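Local coordinates for protein phytoene synthase (Enterococcus hirae, PDB 5IYS) that probably condenses two farnesyl diphosphate molecules into dehydrosqualene, a C30 carotenoid precursor, in a magnesium-dependent active site, at residues A164-L167 and T168-L171; I248-E251 and Q252-I255; N268-H272 and Y273-Q277. All coordinates share one frame; numbering follows the deposited sequence.

Contact 1. Residues A164-L167 and T168-L171. With MG (magnesium ion), chain D; FPS (S-[(2E,6E)-3,7,11-trimethyldodeca-2,6,10-trienyl] trihydrogen thiodiphosphate), chain H; FPS (S-[(2E,6E)-3,7,11-trimethyldodeca-2,6,10-trienyl] trihydrogen thiodiphosphate), chain G.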
loop_
_atom_site.group_PDB
_atom_site.type_symbol
_atom_site.label_atom_id
_atom_site.label_comp_id
_atom_site.label_asym_id
_atom_site.label_seq_id
_atom_site.Cartn_x
_atom_site.Cartn_y
_atom_site.Cartn_z
ATOM N N ALA A 164 6.977 -2.219 4.379
ATOM C CA ALA A 164 6.480 -2.326 5.752
ATOM C C ALA A 164 4.949 -2.475 5.730
ATOM O O ALA A 164 4.362 -3.188 6.552
ATOM C CB ALA A 164 6.891 -1.058 6.568
ATOM N N MET A 165 4.293 -1.644 4.929
ATOM C CA MET A 165 2.833 -1.702 4.856
ATOM C C MET A 165 2.308 -3.030 4.304
ATOM O O MET A 165 1.284 -3.560 4.774
ATOM C CB MET A 165 2.328 -0.520 4.023
ATOM C CG MET A 165 2.314 0.795 4.806
ATOM S SD MET A 165 1.813 2.169 3.699
ATOM C CE MET A 165 1.841 3.493 4.900
ATOM N N GLN A 166 2.964 -3.546 3.274
ATOM C CA GLN A 166 2.512 -4.796 2.662
ATOM C C GLN A 166 2.701 -5.930 3.687
ATOM O O GLN A 166 1.842 -6.795 3.778
ATOM C CB GLN A 166 3.306 -5.094 1.384
ATOM C CG GLN A 166 2.939 -6.389 0.685
ATOM C CD GLN A 166 1.456 -6.473 0.378
ATOM O OE1 GLN A 166 0.781 -7.406 0.812
ATOM N NE2 GLN A 166 0.918 -5.427 -0.229
ATOM N N LEU A 167 3.829 -5.954 4.398
ATOM C CA LEU A 167 4.039 -6.948 5.473
ATOM C C LEU A 167 2.958 -6.852 6.545
ATOM O O LEU A 167 2.508 -7.858 7.091
ATOM C CB LEU A 167 5.397 -6.723 6.151
ATOM C CG LEU A 167 6.631 -7.167 5.367
ATOM C CD1 LEU A 167 7.888 -6.995 6.199
ATOM C CD2 LEU A 167 6.467 -8.615 4.904
ATOM N N THR A 168 2.609 -5.624 6.918
ATOM C CA THR A 168 1.516 -5.402 7.872
ATOM C C THR A 168 0.200 -5.976 7.337
ATOM O O THR A 168 -0.545 -6.658 8.054
ATOM C CB THR A 168 1.346 -3.885 8.119
ATOM O OG1 THR A 168 2.590 -3.332 8.599
ATOM C CG2 THR A 168 0.227 -3.612 9.125
ATOM N N ASN A 169 -0.086 -5.723 6.065
ATOM C CA ASN A 169 -1.294 -6.280 5.438
ATOM C C ASN A 169 -1.332 -7.814 5.475
ATOM O O ASN A 169 -2.367 -8.438 5.799
ATOM C CB ASN A 169 -1.421 -5.732 4.011
ATOM C CG ASN A 169 -2.710 -6.170 3.327
ATOM O OD1 ASN A 169 -2.816 -7.314 2.915
ATOM N ND2 ASN A 169 -3.677 -5.259 3.188
ATOM N N ILE A 170 -0.165 -8.404 5.232
ATOM C CA ILE A 170 0.011 -9.852 5.268
ATOM C C ILE A 170 -0.283 -10.411 6.674
ATOM O O ILE A 170 -1.045 -11.383 6.855
ATOM C CB ILE A 170 1.453 -10.211 4.823
ATOM C CG1 ILE A 170 1.598 -10.110 3.294
ATOM C CG2 ILE A 170 1.808 -11.615 5.237
ATOM C CD1 ILE A 170 3.058 -10.132 2.775
ATOM N N LEU A 171 0.284 -9.744 7.672
ATOM C CA LEU A 171 0.203 -10.170 9.068
ATOM C C LEU A 171 -1.198 -9.960 9.608
ATOM O O LEU A 171 -1.674 -10.684 10.491
ATOM C CB LEU A 171 1.221 -9.382 9.903
ATOM C CG LEU A 171 2.671 -9.841 9.694
ATOM C CD1 LEU A 171 3.621 -8.808 10.241
ATOM C CD2 LEU A 171 2.928 -11.219 10.400
HETATM MG MG MG D . -3.496 -8.920 1.676
HETATM C C1 FPS H . -3.803 -4.022 -0.883
HETATM S S1 FPS H . -2.931 -5.447 -0.309
HETATM C C2 FPS H . -3.542 -3.836 -2.357
HETATM C C3 FPS H . -2.368 -3.447 -2.888
HETATM C C4 FPS H . -1.116 -3.242 -2.077
HETATM C C5 FPS H . -2.306 -3.261 -4.387
HETATM C C6 FPS H . -3.013 -1.980 -4.826
HETATM C C7 FPS H . -2.590 -0.803 -3.963
HETATM C C8 FPS H . -3.493 0.043 -3.446
HETATM C C10 FPS H . -2.971 1.142 -2.552
HETATM C C9 FPS H . -4.969 -0.156 -3.669
HETATM C C11 FPS H . -2.671 2.424 -3.296
HETATM C C12 FPS H . -2.590 3.456 -2.179
HETATM C C13 FPS H . -2.290 4.754 -2.369
HETATM C C14 FPS H . -2.007 5.346 -3.716
HETATM C C15 FPS H . -2.225 5.645 -1.169
HETATM P PA FPS H . -4.405 -6.843 -0.526
HETATM O O1A FPS H . -4.797 -6.926 -1.954
HETATM O O2A FPS H . -3.829 -8.269 -0.050
HETATM O O3A FPS H . -5.548 -6.507 0.573
HETATM P PB FPS H . -7.024 -5.960 0.329
HETATM O O1B FPS H . -7.930 -7.058 0.816
HETATM O O2B FPS H . -7.337 -5.664 -1.122
HETATM O O3B FPS H . -7.150 -4.688 1.141
HETATM C C1 FPS G . -3.302 -1.143 1.474
HETATM S S1 FPS G . -4.442 -0.558 0.277
HETATM C C2 FPS G . -1.982 -0.591 0.965
HETATM C C3 FPS G . -0.802 -1.225 1.066
HETATM C C4 FPS G . -0.702 -2.560 1.742
HETATM C C5 FPS G . 0.473 -0.602 0.530
HETATM C C6 FPS G . 0.297 0.763 -0.135
HETATM C C7 FPS G . 1.658 1.417 -0.257
HETATM C C8 FPS G . 1.834 2.742 -0.106
HETATM C C10 FPS G . 3.218 3.293 -0.374
HETATM C C9 FPS G . 0.712 3.690 0.244
HETATM C C11 FPS G . 3.696 4.069 0.855
HETATM C C12 FPS G . 5.002 4.791 0.565
HETATM C C13 FPS G . 5.095 6.076 0.151
HETATM C C14 FPS G . 6.451 6.694 -0.073
HETATM C C15 FPS G . 3.878 6.936 -0.066
HETATM P PA FPS G . -6.376 -0.569 1.002
HETATM O O1A FPS G . -7.202 0.439 0.334
HETATM O O2A FPS G . -6.893 -2.007 0.469
HETATM O O3A FPS G . -6.522 -0.612 2.590
HETATM P PB FPS G . -6.499 -2.091 3.263
HETATM O O1B FPS G . -7.899 -2.604 3.463
HETATM O O2B FPS G . -5.689 -1.881 4.521
HETATM O O3B FPS G . -5.794 -3.133 2.422
HETATM O O HOH W 1 -1.881 -9.602 0.767
HETATM O O HOH W 2 -2.885 -9.998 2.995
HETATM O O HOH W 3 -4.851 -8.374 2.482
#
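Ala164, Gln166, Thr168 and Asn169 meet over little more than one turn of helix 155-172, a wall of the active site in this all-helical squalene/phytoene synthase fold. Ala164 O takes two donors from Thr168: OG1 at 2.7 Å and the backbone N at 3.0 Å. They come from opposite faces of the carbonyl plane. OG1 can fold back because it stands beside its own backbone N and anti to the carbonyl carbon (chi1 -57°). Tyr224 OH is its second hydrogen-bonding partner.

At the next residue, Asn169 N bonds to Met165 O at 2.9 Å. The Asn169 side chain leaves the helix toward the diphosphates. Its OD1 binds a magnesium ion at 2.1 Å, and O2A of the chain H thiodiphosphate is on the same ion. ND2 donates to Tyr249 OH and, weakly, to O3A of the chain H inhibitor at 3.4 Å.

Gln166 faces the prenyl tails. Its NE2 lies 3.5 Å from C4 of the chain H inhibitor, and its OE1 meets Ile170 CG1 at 3.8 Å, the two side chains crossing nearly at a right angle. Met165 SD rests 3.8 Å from C8 of the chain G inhibitor.

The amide of Asn169 is thus held by both its atoms. With OD1 on the metal and ND2 on Tyr249, its rotation is fixed, and the same turn serves diphosphate and hydrocarbon.

Contact 2. Residues I248-E251 and Q252-I255. With FPS (S-[(2E,6E)-3,7,11-trimethyldodeca-2,6,10-trienyl] trihydrogen thiodiphosphate), chain G.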
loop_
_atom_site.group_PDB
_atom_site.type_symbol
_atom_site.label_atom_id
_atom_site.label_comp_id
_atom_site.label_asym_id
_atom_site.label_seq_id
_atom_site.Cartn_x
_atom_site.Cartn_y
_atom_site.Cartn_z
ATOM N N ILE A 248 -0.968 5.226 11.007
ATOM C CA ILE A 248 -2.260 4.526 10.990
ATOM C C ILE A 248 -2.113 3.082 10.505
ATOM O O ILE A 248 -2.710 2.172 11.088
ATOM C CB ILE A 248 -3.333 5.328 10.227
ATOM C CG1 ILE A 248 -3.670 6.568 11.058
ATOM C CG2 ILE A 248 -4.610 4.524 9.941
ATOM C CD1 ILE A 248 -4.219 7.735 10.235
ATOM N N TYR A 249 -1.383 2.866 9.407
ATOM C CA TYR A 249 -1.259 1.505 8.904
ATOM C C TYR A 249 -0.505 0.612 9.907
ATOM O O TYR A 249 -0.942 -0.506 10.179
ATOM C CB TYR A 249 -0.635 1.469 7.504
ATOM C CG TYR A 249 -1.258 0.384 6.669
ATOM C CD1 TYR A 249 -2.545 0.530 6.169
ATOM C CD2 TYR A 249 -0.606 -0.827 6.489
ATOM C CE1 TYR A 249 -3.119 -0.450 5.394
ATOM C CE2 TYR A 249 -1.169 -1.838 5.715
ATOM C CZ TYR A 249 -2.430 -1.642 5.195
ATOM O OH TYR A 249 -3.014 -2.634 4.467
ATOM N N ARG A 250 0.553 1.147 10.514
ATOM C CA ARG A 250 1.411 0.383 11.429
ATOM C C ARG A 250 0.652 -0.066 12.672
ATOM O O ARG A 250 0.968 -1.091 13.285
ATOM C CB ARG A 250 2.596 1.240 11.904
ATOM C CG ARG A 250 3.493 0.505 12.896
ATOM C CD ARG A 250 4.767 1.316 13.172
ATOM N NE ARG A 250 4.396 2.574 13.817
ATOM C CZ ARG A 250 5.268 3.503 14.189
ATOM N NH1 ARG A 250 6.561 3.316 13.945
ATOM N NH2 ARG A 250 4.841 4.644 14.728
ATOM N N GLU A 251 -0.240 0.807 13.124
ATOM C CA GLU A 251 -1.116 0.522 14.267
ATOM C C GLU A 251 -1.872 -0.792 14.180
ATOM O O GLU A 251 -2.135 -1.436 15.204
ATOM C CB GLU A 251 -2.096 1.697 14.467
ATOM C CG GLU A 251 -3.100 1.459 15.597
ATOM C CD GLU A 251 -2.498 1.602 16.986
ATOM O OE1 GLU A 251 -1.328 2.025 17.111
ATOM O OE2 GLU A 251 -3.191 1.233 17.963
ATOM N N GLN A 252 -2.135 -1.272 12.966
ATOM C CA GLN A 252 -2.789 -2.570 12.850
ATOM C C GLN A 252 -2.005 -3.747 13.411
ATOM O O GLN A 252 -2.602 -4.773 13.762
ATOM C CB GLN A 252 -3.205 -2.869 11.410
ATOM C CG GLN A 252 -4.048 -1.729 10.837
ATOM C CD GLN A 252 -4.326 -1.923 9.372
ATOM O OE1 GLN A 252 -5.406 -2.381 8.991
ATOM N NE2 GLN A 252 -3.296 -1.745 8.558
ATOM N N LEU A 253 -0.679 -3.625 13.475
ATOM C CA LEU A 253 0.107 -4.646 14.167
ATOM C C LEU A 253 -0.307 -4.737 15.641
ATOM O O LEU A 253 -0.426 -5.833 16.189
ATOM C CB LEU A 253 1.614 -4.374 14.050
ATOM C CG LEU A 253 2.171 -4.358 12.609
ATOM C CD1 LEU A 253 3.618 -3.907 12.686
ATOM C CD2 LEU A 253 2.092 -5.731 11.968
ATOM N N ASN A 254 -0.439 -3.598 16.303
ATOM C CA ASN A 254 -0.822 -3.595 17.723
ATOM C C ASN A 254 -2.219 -4.116 17.993
ATOM O O ASN A 254 -2.460 -4.774 19.003
ATOM C CB ASN A 254 -0.641 -2.211 18.333
ATOM C CG ASN A 254 0.793 -1.952 18.731
ATOM O OD1 ASN A 254 1.610 -2.870 18.790
ATOM N ND2 ASN A 254 1.127 -0.691 18.942
ATOM N N ILE A 255 -3.112 -3.909 17.037
ATOM C CA ILE A 255 -4.463 -4.449 17.085
ATOM C C ILE A 255 -4.419 -5.975 17.162
ATOM O O ILE A 255 -5.137 -6.576 17.966
ATOM C CB ILE A 255 -5.251 -4.029 15.817
ATOM C CG1 ILE A 255 -5.874 -2.643 16.000
ATOM C CG2 ILE A 255 -6.339 -5.032 15.465
ATOM C CD1 ILE A 255 -5.222 -1.813 17.086
HETATM C C1 FPS G . -3.302 -1.143 1.474
HETATM S S1 FPS G . -4.442 -0.558 0.277
HETATM C C2 FPS G . -1.982 -0.591 0.965
HETATM C C3 FPS G . -0.802 -1.225 1.066
HETATM C C4 FPS G . -0.702 -2.560 1.742
HETATM C C5 FPS G . 0.473 -0.602 0.530
HETATM C C6 FPS G . 0.297 0.763 -0.135
HETATM C C7 FPS G . 1.658 1.417 -0.257
HETATM C C8 FPS G . 1.834 2.742 -0.106
HETATM C C10 FPS G . 3.218 3.293 -0.374
HETATM C C9 FPS G . 0.712 3.690 0.244
HETATM C C11 FPS G . 3.696 4.069 0.855
HETATM C C12 FPS G . 5.002 4.791 0.565
HETATM C C13 FPS G . 5.095 6.076 0.151
HETATM C C14 FPS G . 6.451 6.694 -0.073
HETATM C C15 FPS G . 3.878 6.936 -0.066
HETATM P PA FPS G . -6.376 -0.569 1.002
HETATM O O1A FPS G . -7.202 0.439 0.334
HETATM O O2A FPS G . -6.893 -2.007 0.469
HETATM O O3A FPS G . -6.522 -0.612 2.590
HETATM P PB FPS G . -6.499 -2.091 3.263
HETATM O O1B FPS G . -7.899 -2.604 3.463
HETATM O O2B FPS G . -5.689 -1.881 4.521
HETATM O O3B FPS G . -5.794 -3.133 2.422
#
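The Tyr249 ring carries the Gln252 amide on one face, with NE2 lying 3.2 Å above the ring plane and over its centre. The two planes are 71° apart, so the amide stands steeply on the ring. The Phe30 ring also meets Tyr249, almost parallel to it. At the edge, near the ring plane, is O2B of the chain G thiodiphosphate, which accepts at 2.8 Å from Tyr249 OH, the hydroxyl that also meets Asn169.

Tyr249 and Gln252 sit on helix 236-258, another wall of the active site in this all-helical fold. Here the helix is locally drawn into 3-10-like bonding. Gln252 N bonds to Tyr249 O at 3.1 Å and Leu253 N to Arg250 O at 3.0 Å, each three residues back and from well above the carbonyl plane. The matching alpha contact, Ile248 O to Gln252 N, is stretched to 4.0 Å.

Tyr249 O has a second donor. Gln252 NE2 reaches it at 3.1 Å with an N-H...O angle of 163°, in the carbonyl plane and on a lone pair. Gln252 CG stands beside its backbone N (chi1 -53°), which turns the chain back along the helix to that oxygen. Gln252 OE1 pairs with Arg172 NH1, so both ends of the amide are engaged.

On another side of the helix, Glu251 OE2 forms a salt bridge with Arg274. The Glu251 carboxylate and the Asn254 amide are almost perpendicular, and Ile255 CD1 packs against Glu251 OE2 at 3.8 Å.

Contact 3. Residues N268-H272 and Y273-Q277. With SO4 (sulfate ion), chain C.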
loop_
_atom_site.group_PDB
_atom_site.type_symbol
_atom_site.label_atom_id
_atom_site.label_comp_id
_atom_site.label_asym_id
_atom_site.label_seq_id
_atom_site.Cartn_x
_atom_site.Cartn_y
_atom_site.Cartn_z
ATOM N N ASN A 268 -10.394 -3.017 9.748
ATOM C CA ASN A 268 -11.332 -1.989 10.185
ATOM C C ASN A 268 -11.438 -2.032 11.703
ATOM O O ASN A 268 -12.517 -1.816 12.257
ATOM C CB ASN A 268 -12.712 -2.231 9.561
ATOM C CG ASN A 268 -12.689 -2.149 8.042
ATOM O OD1 ASN A 268 -12.153 -1.201 7.456
ATOM N ND2 ASN A 268 -13.287 -3.143 7.396
ATOM N N LYS A 269 -10.321 -2.328 12.372
ATOM C CA LYS A 269 -10.315 -2.393 13.834
ATOM C C LYS A 269 -9.661 -1.186 14.497
ATOM O O LYS A 269 -9.710 -1.050 15.719
ATOM C CB LYS A 269 -9.677 -3.684 14.351
ATOM C CG LYS A 269 -10.526 -4.923 14.153
ATOM C CD LYS A 269 -11.804 -4.822 14.978
ATOM C CE LYS A 269 -12.664 -6.072 14.825
ATOM N NZ LYS A 269 -12.258 -7.129 15.792
ATOM N N VAL A 270 -9.010 -0.346 13.696
ATOM C CA VAL A 270 -8.514 0.936 14.190
ATOM C C VAL A 270 -9.621 1.996 14.217
ATOM O O VAL A 270 -10.113 2.442 13.180
ATOM C CB VAL A 270 -7.309 1.421 13.365
ATOM C CG1 VAL A 270 -6.746 2.730 13.933
ATOM C CG2 VAL A 270 -6.236 0.323 13.355
ATOM N N SER A 271 -10.007 2.413 15.411
ATOM C CA SER A 271 -11.158 3.303 15.520
ATOM C C SER A 271 -10.817 4.693 14.983
ATOM O O SER A 271 -9.640 5.108 14.881
ATOM C CB SER A 271 -11.692 3.352 16.955
ATOM O OG SER A 271 -10.745 4.011 17.777
ATOM N N HIS A 272 -11.871 5.412 14.620
ATOM C CA HIS A 272 -11.732 6.829 14.302
ATOM C C HIS A 272 -11.050 7.540 15.467
ATOM O O HIS A 272 -10.197 8.410 15.263
ATOM C CB HIS A 272 -13.101 7.451 14.055
ATOM C CG HIS A 272 -13.049 8.934 13.871
ATOM N ND1 HIS A 272 -13.295 9.820 14.901
ATOM C CD2 HIS A 272 -12.686 9.682 12.801
ATOM C CE1 HIS A 272 -13.162 11.055 14.450
ATOM N NE2 HIS A 272 -12.819 11.000 13.173
ATOM N N TYR A 273 -11.474 7.223 16.689
ATOM C CA TYR A 273 -10.853 7.826 17.863
ATOM C C TYR A 273 -9.329 7.598 17.849
ATOM O O TYR A 273 -8.551 8.498 18.123
ATOM C CB TYR A 273 -11.475 7.221 19.133
ATOM C CG TYR A 273 -10.891 7.716 20.432
ATOM C CD1 TYR A 273 -11.370 8.892 21.019
ATOM C CD2 TYR A 273 -9.952 6.969 21.126
ATOM C CE1 TYR A 273 -10.926 9.301 22.275
ATOM C CE2 TYR A 273 -9.459 7.401 22.366
ATOM C CZ TYR A 273 -9.970 8.557 22.943
ATOM O OH TYR A 273 -9.535 8.949 24.195
ATOM N N ARG A 274 -8.898 6.358 17.661
ATOM C CA ARG A 274 -7.482 6.023 17.633
ATOM C C ARG A 274 -6.701 6.663 16.464
ATOM O O ARG A 274 -5.589 7.176 16.632
ATOM C CB ARG A 274 -7.357 4.494 17.591
ATOM C CG ARG A 274 -5.958 3.971 17.724
ATOM C CD ARG A 274 -5.290 4.440 19.010
ATOM N NE ARG A 274 -3.906 3.974 18.989
ATOM C CZ ARG A 274 -2.870 4.676 19.407
ATOM N NH1 ARG A 274 -3.078 5.835 20.005
ATOM N NH2 ARG A 274 -1.645 4.191 19.267
ATOM N N LYS A 275 -7.369 6.800 15.334
ATOM C CA LYS A 275 -6.804 7.544 14.196
ATOM C C LYS A 275 -6.551 9.003 14.522
ATOM O O LYS A 275 -5.501 9.555 14.184
ATOM C CB LYS A 275 -7.688 7.444 12.965
ATOM C CG LYS A 275 -7.681 6.029 12.375
ATOM C CD LYS A 275 -8.586 5.932 11.148
ATOM C CE LYS A 275 -8.708 4.472 10.686
ATOM N NZ LYS A 275 -9.929 4.223 9.871
ATOM N N VAL A 276 -7.476 9.598 15.264
ATOM C CA VAL A 276 -7.304 11.008 15.641
ATOM C C VAL A 276 -6.150 11.138 16.617
ATOM O O VAL A 276 -5.320 12.041 16.502
ATOM C CB VAL A 276 -8.604 11.603 16.271
ATOM C CG1 VAL A 276 -8.298 12.983 16.940
ATOM C CG2 VAL A 276 -9.648 11.787 15.167
ATOM N N GLN A 277 -6.061 10.199 17.547
ATOM C CA GLN A 277 -4.940 10.186 18.471
ATOM C C GLN A 277 -3.624 10.101 17.717
ATOM O O GLN A 277 -2.641 10.767 18.059
ATOM C CB GLN A 277 -5.030 8.980 19.411
ATOM C CG GLN A 277 -6.043 9.163 20.505
ATOM C CD GLN A 277 -5.999 8.015 21.488
ATOM O OE1 GLN A 277 -6.006 6.850 21.086
ATOM N NE2 GLN A 277 -5.979 8.338 22.783
HETATM S S SO4 C . -10.140 2.545 20.755
HETATM O O1 SO4 C . -10.497 1.863 22.001
HETATM O O2 SO4 C . -10.313 1.628 19.633
HETATM O O3 SO4 C . -8.760 3.026 20.817
HETATM O O4 SO4 C . -11.049 3.666 20.546
#
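A sulfate ion, probably from the crystallisation liquor, sits on the cap formed by Ser271 and Arg274 at the start of helix 272-287. Ser271 is the N-cap residue. Its OG accepts from Arg274 N at 3.0 Å, with an N-H...O angle of 164°, and donates to sulfate O4 at 2.8 Å. OG occupies the crowded position between its own backbone N and carbonyl carbon (chi1 69°), which turns it to the first turn of the helix. Tyr273 CD2 comes within 3.5 Å of the same sulfate oxygen.

The helix proper begins with Lys275 N bonding to Ser271 O at 2.9 Å. Above the cap, Val276 CG2 makes a CH-pi contact over one face of the His272 imidazole, 4.0 Å from the centroid and offset toward the rim. Val270, the residue before the cap, lays its CG1 on Lys275 CG at 3.8 Å. Its side chain also touches Gln252 and Ile255 of helix 236-258.

Arg274 turns to other partners. Its NH1 donates to Gln277 OE1 at 3.3 Å, arriving well above the amide carbonyl plane, and it also pairs with Glu281, while NE keeps its salt bridge to Glu251.

One hydroxyl therefore serves as acceptor for the helix end and donor to an anion. The positive end of the helix dipole would help to hold the sulfate charge at this surface site.

The three contacts come in series along the chain: contact 1 on helix 155-172, contact 2 on helix 236-258, and contact 3 at the loop leading into helix 272-287. Contacts 1 and 2 have centres about 10 Å apart and touch directly; Leu171 CD1 packs on Leu253 CD2 at 3.8 Å. Both reach the chain G inhibitor, so they are neighbouring walls of one pocket. Contacts 2 and 3 are also about 10 Å apart between centres and touch. Contact 3 does not touch contact 1: their nearest atoms are about 9 Å apart. The series runs from buried active site to surface, with helix 236-258 as the middle layer.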